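Local coordinates for protein dTDP-4-dehydrorhamnose reductase (Yersinia enterocolitica, PDB 5U9C) that probably reduces dTDP-4-dehydro-beta-L-rhamnose with NADPH to dTDP-L-rhamnose, the last step in making this activated sugar, at residues 64-69 with 80-85; 124-127 with 131-134. All coordinates share one frame; numbering follows the deposited sequence.

Contact 1 of 2, residues 64-69 with 80-85; sequences AAETDV and GIYNHL
Asn83 meets Glu66 because its CG stands anti to its own carbonyl carbon (chi1 -60°), and a small second torsion then turns the amide edge-on to the passing chain. Both polar atoms of the amide are used on the same residue. The backbone N of Glu66 donates to Asn83 OD1 at 2.8 Å, while Asn83 ND2 donates to Glu66 O at 3.0 Å, almost straight at 171°. Each donor approaches a lone pair in the plane of the carbonyl that receives it, so the two bonds together fix the rotation of the amide. A neighbouring strand would pair with this residue in much the same way. The packing closes in beside OD1, where Ala65 CB comes to 3.3 Å of Asn83 OD1. The second hydrogen of ND2 is used as well, since the nitrogen also bonds Ser133 OG on helix 129-144.

One residue earlier on the helix, Tyr82 lays its CB and ring atom CD2 by Glu66 CB, each 4.0 Å away, with the ring oblique to the stem. A water adds a further link, donating 2.8 Å bonds to Ala64 O and to Tyr82 O. The Glu66 carboxylate turns away from this helix segment. OE1 takes Asp68 N at 3.0 Å on its anti lone pair, and OE2 forms a salt bridge with Arg78. Asp68 in turn caps the start of helix 69-74. Within 80-85, Gly80 O accepts from both His84 N and Leu85 N, which marks a wider pi-type turn.

An asparagine of one helix thus ties down the loop leaving parallel strand 59-62, at the C-terminal ends of the parallel strands of the Rossmann-fold sheet, the end where such folds bind their dinucleotide.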
ATOM      1  N   ALA D  64     -33.112  -9.954   1.465  1.00 26.75           N
ATOM      2  CA  ALA D  64     -33.246  -8.959   0.386  1.00 28.06           C
ATOM      3  C   ALA D  64     -32.066  -7.973   0.376  1.00 27.75           C
ATOM      4  O   ALA D  64     -31.579  -7.552   1.428  1.00 26.62           O
ATOM      5  CB  ALA D  64     -34.566  -8.201   0.500  1.00 29.42           C
ATOM      6  N   ALA D  65     -31.609  -7.629  -0.823  1.00 27.83           N
ATOM      7  CA  ALA D  65     -30.481  -6.707  -0.974  1.00 28.25           C
ATOM      8  C   ALA D  65     -30.318  -6.329  -2.427  1.00 28.38           C
ATOM      9  O   ALA D  65     -30.827  -7.025  -3.287  1.00 26.97           O
ATOM     10  CB  ALA D  65     -29.205  -7.377  -0.505  1.00 27.26           C
ATOM     11  N   GLU D  66     -29.622  -5.225  -2.688  1.00 26.72           N
ATOM     12  CA  GLU D  66     -29.273  -4.874  -4.060  1.00 28.32           C
ATOM     13  C   GLU D  66     -27.950  -5.605  -4.264  1.00 28.90           C
ATOM     14  O   GLU D  66     -26.943  -5.248  -3.651  1.00 26.80           O
ATOM     15  CB  GLU D  66     -29.093  -3.376  -4.260  1.00 28.74           C
ATOM     16  CG  GLU D  66     -28.545  -3.034  -5.640  1.00 29.82           C
ATOM     17  CD  GLU D  66     -29.406  -3.603  -6.761  1.00 30.87           C
ATOM     18  OE1 GLU D  66     -28.941  -4.534  -7.452  1.00 30.40           O
ATOM     19  OE2 GLU D  66     -30.567  -3.174  -6.881  1.00 31.10           O
ATOM     20  N   THR D  67     -27.957  -6.618  -5.129  1.00 27.83           N
ATOM     21  CA  THR D  67     -26.792  -7.468  -5.335  1.00 28.57           C
ATOM     22  C   THR D  67     -26.088  -7.284  -6.685  1.00 28.53           C
ATOM     23  O   THR D  67     -25.131  -7.986  -6.969  1.00 29.44           O
ATOM     24  CB  THR D  67     -27.198  -8.950  -5.182  1.00 29.67           C
ATOM     25  OG1 THR D  67     -28.211  -9.242  -6.140  1.00 31.04           O
ATOM     26  CG2 THR D  67     -27.751  -9.208  -3.768  1.00 30.34           C
ATOM     27  N   ASP D  68     -26.574  -6.368  -7.521  1.00 29.32           N
ATOM     28  CA  ASP D  68     -25.879  -6.047  -8.783  1.00 29.07           C
ATOM     29  C   ASP D  68     -24.696  -5.155  -8.376  1.00 28.18           C
ATOM     30  O   ASP D  68     -24.842  -3.956  -8.157  1.00 26.80           O
ATOM     31  CB  ASP D  68     -26.824  -5.324  -9.754  1.00 29.34           C
ATOM     32  CG  ASP D  68     -26.170  -5.010 -11.083  1.00 30.26           C
ATOM     33  OD1 ASP D  68     -24.918  -4.864 -11.143  1.00 28.46           O
ATOM     34  OD2 ASP D  68     -26.917  -4.889 -12.070  1.00 32.29           O
ATOM     35  N   VAL D  69     -23.535  -5.782  -8.244  1.00 28.10           N
ATOM     36  CA  VAL D  69     -22.307  -5.111  -7.797  1.00 29.04           C
ATOM     37  C   VAL D  69     -21.932  -3.871  -8.631  1.00 27.67           C
ATOM     38  O   VAL D  69     -21.497  -2.846  -8.092  1.00 25.67           O
ATOM     39  CB  VAL D  69     -21.130  -6.133  -7.770  1.00 30.77           C
ATOM     40  CG1 VAL D  69     -19.836  -5.478  -7.327  1.00 32.71           C
ATOM     41  CG2 VAL D  69     -21.478  -7.301  -6.848  1.00 30.96           C
ATOM     42  N   GLY D  80     -26.501   2.098  -0.713  1.00 25.66           N
ATOM     43  CA  GLY D  80     -26.640   2.567   0.653  1.00 25.34           C
ATOM     44  C   GLY D  80     -28.052   2.416   1.189  1.00 25.99           C
ATOM     45  O   GLY D  80     -28.267   1.854   2.252  1.00 25.97           O
ATOM     46  N   ILE D  81     -29.018   2.918   0.436  1.00 26.98           N
ATOM     47  CA  ILE D  81     -30.406   2.826   0.848  1.00 27.79           C
ATOM     48  C   ILE D  81     -30.888   1.393   1.018  1.00 28.36           C
ATOM     49  O   ILE D  81     -31.479   1.048   2.048  1.00 27.02           O
ATOM     50  CB  ILE D  81     -31.314   3.531  -0.161  1.00 29.40           C
ATOM     51  CG1 ILE D  81     -30.990   5.039  -0.178  1.00 29.97           C
ATOM     52  CG2 ILE D  81     -32.785   3.290   0.199  1.00 31.77           C
ATOM     53  CD1 ILE D  81     -31.615   5.813  -1.312  1.00 31.13           C
ATOM     54  N   TYR D  82     -30.599   0.555   0.027  1.00 27.33           N
ATOM     55  CA  TYR D  82     -31.086  -0.824   0.024  1.00 27.11           C
ATOM     56  C   TYR D  82     -30.379  -1.767   0.971  1.00 25.89           C
ATOM     57  O   TYR D  82     -31.027  -2.635   1.565  1.00 26.24           O
ATOM     58  CB  TYR D  82     -30.964  -1.428  -1.373  1.00 27.50           C
ATOM     59  CG  TYR D  82     -32.034  -1.043  -2.372  1.00 30.09           C
ATOM     60  CD1 TYR D  82     -32.367   0.285  -2.610  1.00 31.70           C
ATOM     61  CD2 TYR D  82     -32.649  -2.024  -3.154  1.00 32.59           C
ATOM     62  CE1 TYR D  82     -33.326   0.635  -3.571  1.00 33.17           C
ATOM     63  CE2 TYR D  82     -33.610  -1.689  -4.110  1.00 34.91           C
ATOM     64  CZ  TYR D  82     -33.942  -0.361  -4.314  1.00 35.17           C
ATOM     65  OH  TYR D  82     -34.895  -0.039  -5.262  1.00 38.59           O
ATOM     66  N   ASN D  83     -29.065  -1.637   1.075  1.00 23.17           N
ATOM     67  CA  ASN D  83     -28.264  -2.574   1.876  1.00 24.67           C
ATOM     68  C   ASN D  83     -27.910  -2.060   3.245  1.00 25.87           C
ATOM     69  O   ASN D  83     -27.718  -2.859   4.180  1.00 26.68           O
ATOM     70  CB  ASN D  83     -26.996  -2.979   1.097  1.00 25.20           C
ATOM     71  CG  ASN D  83     -27.324  -3.661  -0.229  1.00 26.84           C
ATOM     72  OD1 ASN D  83     -28.449  -4.133  -0.426  1.00 30.58           O
ATOM     73  ND2 ASN D  83     -26.354  -3.702  -1.153  1.00 25.82           N
ATOM     74  N   HIS D  84     -27.793  -0.739   3.377  1.00 26.48           N
ATOM     75  CA  HIS D  84     -27.476  -0.169   4.681  1.00 27.86           C
ATOM     76  C   HIS D  84     -28.682   0.410   5.402  1.00 26.50           C
ATOM     77  O   HIS D  84     -29.056  -0.091   6.449  1.00 27.37           O
ATOM     78  CB  HIS D  84     -26.363   0.860   4.593  1.00 30.69           C
ATOM     79  CG  HIS D  84     -26.117   1.578   5.881  1.00 33.00           C
ATOM     80  ND1 HIS D  84     -25.766   2.905   5.931  1.00 35.66           N
ATOM     81  CD2 HIS D  84     -26.285   1.182   7.166  1.00 36.31           C
ATOM     82  CE1 HIS D  84     -25.638   3.276   7.194  1.00 37.08           C
ATOM     83  NE2 HIS D  84     -25.962   2.251   7.963  1.00 37.25           N
ATOM     84  N   LEU D  85     -29.295   1.450   4.855  1.00 26.55           N
ATOM     85  CA  LEU D  85     -30.406   2.080   5.555  1.00 27.57           C
ATOM     86  C   LEU D  85     -31.575   1.126   5.833  1.00 26.52           C
ATOM     87  O   LEU D  85     -32.100   1.126   6.930  1.00 26.67           O
ATOM     88  CB  LEU D  85     -30.866   3.345   4.824  1.00 29.43           C
ATOM     89  CG  LEU D  85     -29.759   4.398   4.602  1.00 31.27           C
ATOM     90  CD1 LEU D  85     -30.382   5.610   3.951  1.00 32.86           C
ATOM     91  CD2 LEU D  85     -29.063   4.819   5.887  1.00 32.47           C
TER
HETATM   92  O   HOH W   1     -30.643  -5.192   2.550  1.00 25.77           O

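Contact 2 of 2, residues 124-127 with 131-134; sequences PLPM and GRSK
Pro126 and Arg132 bury the most surface here, with Gly131 between them supplying backbone for the proline to rest on. The Pro126 ring sits against the first turns of helix 129-144. Its CB lies 3.7 Å from Gly131 C and equally 3.7 Å from Arg132 N, and its CG is 3.8 Å from Gly131 O, so one corner of the ring rides over the peptide joining the two helix residues. Glycine presents bare backbone on this side, and the ring can settle close against it. Pro126 and Met127 were each modelled in two conformers, and these distances belong to one of them.

Arg132 leaves the helix with CG anti to its carbonyl carbon (chi1 -68°) and runs extended from CG to NE, carrying the guanidinium back alongside the loop. On the way its CG passes 4.1 Å from Pro126 CB, a contact between aliphatic carbons. At the far end, the backbone carbon of Met127, present as selenomethionine, lies over one face of the guanidinium. Met127 O stays 4.2 Å from Arg132 NH2, too far for a bond. A water sits in the guanidinium plane at its edge and weakly joins Arg132 NH2, at 3.3 Å, to Pro126 O.

The arginine has other company: a cation-pi contact with Tyr129, and long, weak ion pairs with Asp122 and Glu113 of the second subunit. Ile123 of that subunit also packs on Pro126.

The contact is therefore held by van der Waals packing of the proline ring on helix backbone and an arginine stem, with only a weak water bridge across it. The side chain of Arg132 meets Pro126 through its aliphatic CG and Met127 through a face of its guanidinium, while its charge is probably steadied by the aromatic ring and, less strongly, by the acids across the subunit interface.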
ATOM      1  N   PRO D 124     -12.724  -7.071   7.856  1.00 28.51           N
ATOM      2  CA  PRO D 124     -13.226  -6.662   6.540  1.00 29.17           C
ATOM      3  C   PRO D 124     -12.648  -5.349   5.994  1.00 30.16           C
ATOM      4  O   PRO D 124     -12.518  -4.383   6.723  1.00 30.91           O
ATOM      5  CB  PRO D 124     -14.737  -6.541   6.759  1.00 29.27           C
ATOM      6  CG  PRO D 124     -15.034  -7.438   7.902  1.00 30.23           C
ATOM      7  CD  PRO D 124     -13.837  -7.318   8.807  1.00 29.56           C
ATOM      8  N   LEU D 125     -12.275  -5.364   4.726  1.00 30.69           N
ATOM      9  CA  LEU D 125     -11.737  -4.183   4.043  1.00 30.28           C
ATOM     10  C   LEU D 125     -12.243  -4.320   2.617  1.00 28.51           C
ATOM     11  O   LEU D 125     -11.597  -4.996   1.796  1.00 28.28           O
ATOM     12  CB  LEU D 125     -10.215  -4.150   4.111  1.00 33.95           C
ATOM     13  CG  LEU D 125      -9.519  -3.018   3.345  1.00 37.58           C
ATOM     14  CD1 LEU D 125     -10.055  -1.660   3.768  1.00 39.16           C
ATOM     15  CD2 LEU D 125      -8.007  -3.100   3.532  1.00 39.62           C
ATOM     16  N   PRO D 126     -13.418  -3.733   2.314  0.60 27.73           N
ATOM     17  CA  PRO D 126     -13.969  -3.900   0.960  0.60 27.94           C
ATOM     18  C   PRO D 126     -13.204  -3.165  -0.160  0.60 26.97           C
ATOM     19  O   PRO D 126     -12.334  -2.336   0.104  0.60 27.61           O
ATOM     20  CB  PRO D 126     -15.412  -3.382   1.091  0.60 27.51           C
ATOM     21  CG  PRO D 126     -15.704  -3.395   2.550  0.60 28.12           C
ATOM     22  CD  PRO D 126     -14.393  -3.106   3.221  0.60 28.71           C
HETATM   23  N   MSE D 127     -13.534  -3.532  -1.385  0.60 27.86           N
HETATM   24  CA  MSE D 127     -12.929  -2.998  -2.616  0.60 28.92           C
HETATM   25  C   MSE D 127     -13.896  -2.208  -3.448  0.60 26.64           C
HETATM   26  O   MSE D 127     -13.496  -1.571  -4.405  0.60 27.41           O
HETATM   27  CB  MSE D 127     -12.558  -4.253  -3.409  0.60 31.42           C
HETATM   28  CG  MSE D 127     -11.615  -4.062  -4.595  0.60 34.74           C
HETATM   29 SE   MSE D 127      -9.817  -4.600  -4.029  0.60 36.08          SE
HETATM   30  CE  MSE D 127      -8.944  -3.949  -5.669  0.60 39.05           C
ATOM     31  N   GLY D 131     -19.638  -3.998  -1.508  1.00 21.80           N
ATOM     32  CA  GLY D 131     -19.006  -4.546  -0.295  1.00 22.50           C
ATOM     33  C   GLY D 131     -19.122  -3.617   0.912  1.00 23.50           C
ATOM     34  O   GLY D 131     -19.447  -4.065   2.030  1.00 23.30           O
ATOM     35  N   ARG D 132     -18.893  -2.317   0.691  1.00 22.46           N
ATOM     36  CA  ARG D 132     -19.037  -1.337   1.751  1.00 22.55           C
ATOM     37  C   ARG D 132     -20.469  -1.329   2.311  1.00 23.26           C
ATOM     38  O   ARG D 132     -20.663  -1.270   3.526  1.00 21.88           O
ATOM     39  CB  ARG D 132     -18.693   0.057   1.236  1.00 23.33           C
ATOM     40  CG  ARG D 132     -17.226   0.247   0.899  1.00 24.56           C
ATOM     41  CD  ARG D 132     -16.949   1.554   0.179  1.00 24.98           C
ATOM     42  NE  ARG D 132     -15.569   1.590  -0.243  1.00 25.92           N
ATOM     43  CZ  ARG D 132     -15.115   1.692  -1.484  1.00 27.74           C
ATOM     44  NH1 ARG D 132     -15.916   1.958  -2.506  1.00 30.17           N
ATOM     45  NH2 ARG D 132     -13.797   1.677  -1.682  1.00 30.64           N
ATOM     46  N   SER D 133     -21.467  -1.377   1.416  1.00 23.19           N
ATOM     47  CA  SER D 133     -22.871  -1.340   1.839  1.00 23.01           C
ATOM     48  C   SER D 133     -23.267  -2.563   2.660  1.00 22.97           C
ATOM     49  O   SER D 133     -24.007  -2.450   3.640  1.00 23.65           O
ATOM     50  CB  SER D 133     -23.810  -1.144   0.639  1.00 24.47           C
ATOM     51  OG  SER D 133     -23.892  -2.299  -0.210  1.00 22.99           O
ATOM     52  N   LYS D 134     -22.758  -3.731   2.278  1.00 23.55           N
ATOM     53  CA  LYS D 134     -23.014  -4.959   3.026  1.00 23.07           C
ATOM     54  C   LYS D 134     -22.336  -4.927   4.400  1.00 24.97           C
ATOM     55  O   LYS D 134     -22.938  -5.346   5.422  1.00 23.93           O
ATOM     56  CB  LYS D 134     -22.546  -6.197   2.247  1.00 22.89           C
ATOM     57  CG  LYS D 134     -23.305  -6.478   0.941  1.00 23.26           C
ATOM     58  CD  LYS D 134     -24.804  -6.742   1.101  1.00 24.58           C
ATOM     59  CE  LYS D 134     -25.101  -7.964   1.952  1.00 25.03           C
ATOM     60  NZ  LYS D 134     -26.540  -8.307   1.992  1.00 25.83           N
TER
HETATM   61  O   HOH W   2     -11.215   0.921   0.283  1.00 53.40           O

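How the contacts relate
Each contact lays a loop against a helix, but on different helices: 76-97 in contact 1 and 129-144 in contact 2. Contact 1 is partly buried and polar, its amide reading the backbone directly, whereas contact 2 is more buried yet chiefly van der Waals. Their centres are 12 Å apart and they touch: the asparagine amide of contact 1 also reaches the helix of contact 2, and Ala65 CB packs 3.8 Å from Lys134 NZ. Lys134 follows Tyr130 at the spacing of the YxxxK signature of short-chain dehydrogenases, so contact 2 lies on the helix that probably carries this signature, and contact 1 packs against it. Both contacts also reach the second subunit, through different residues.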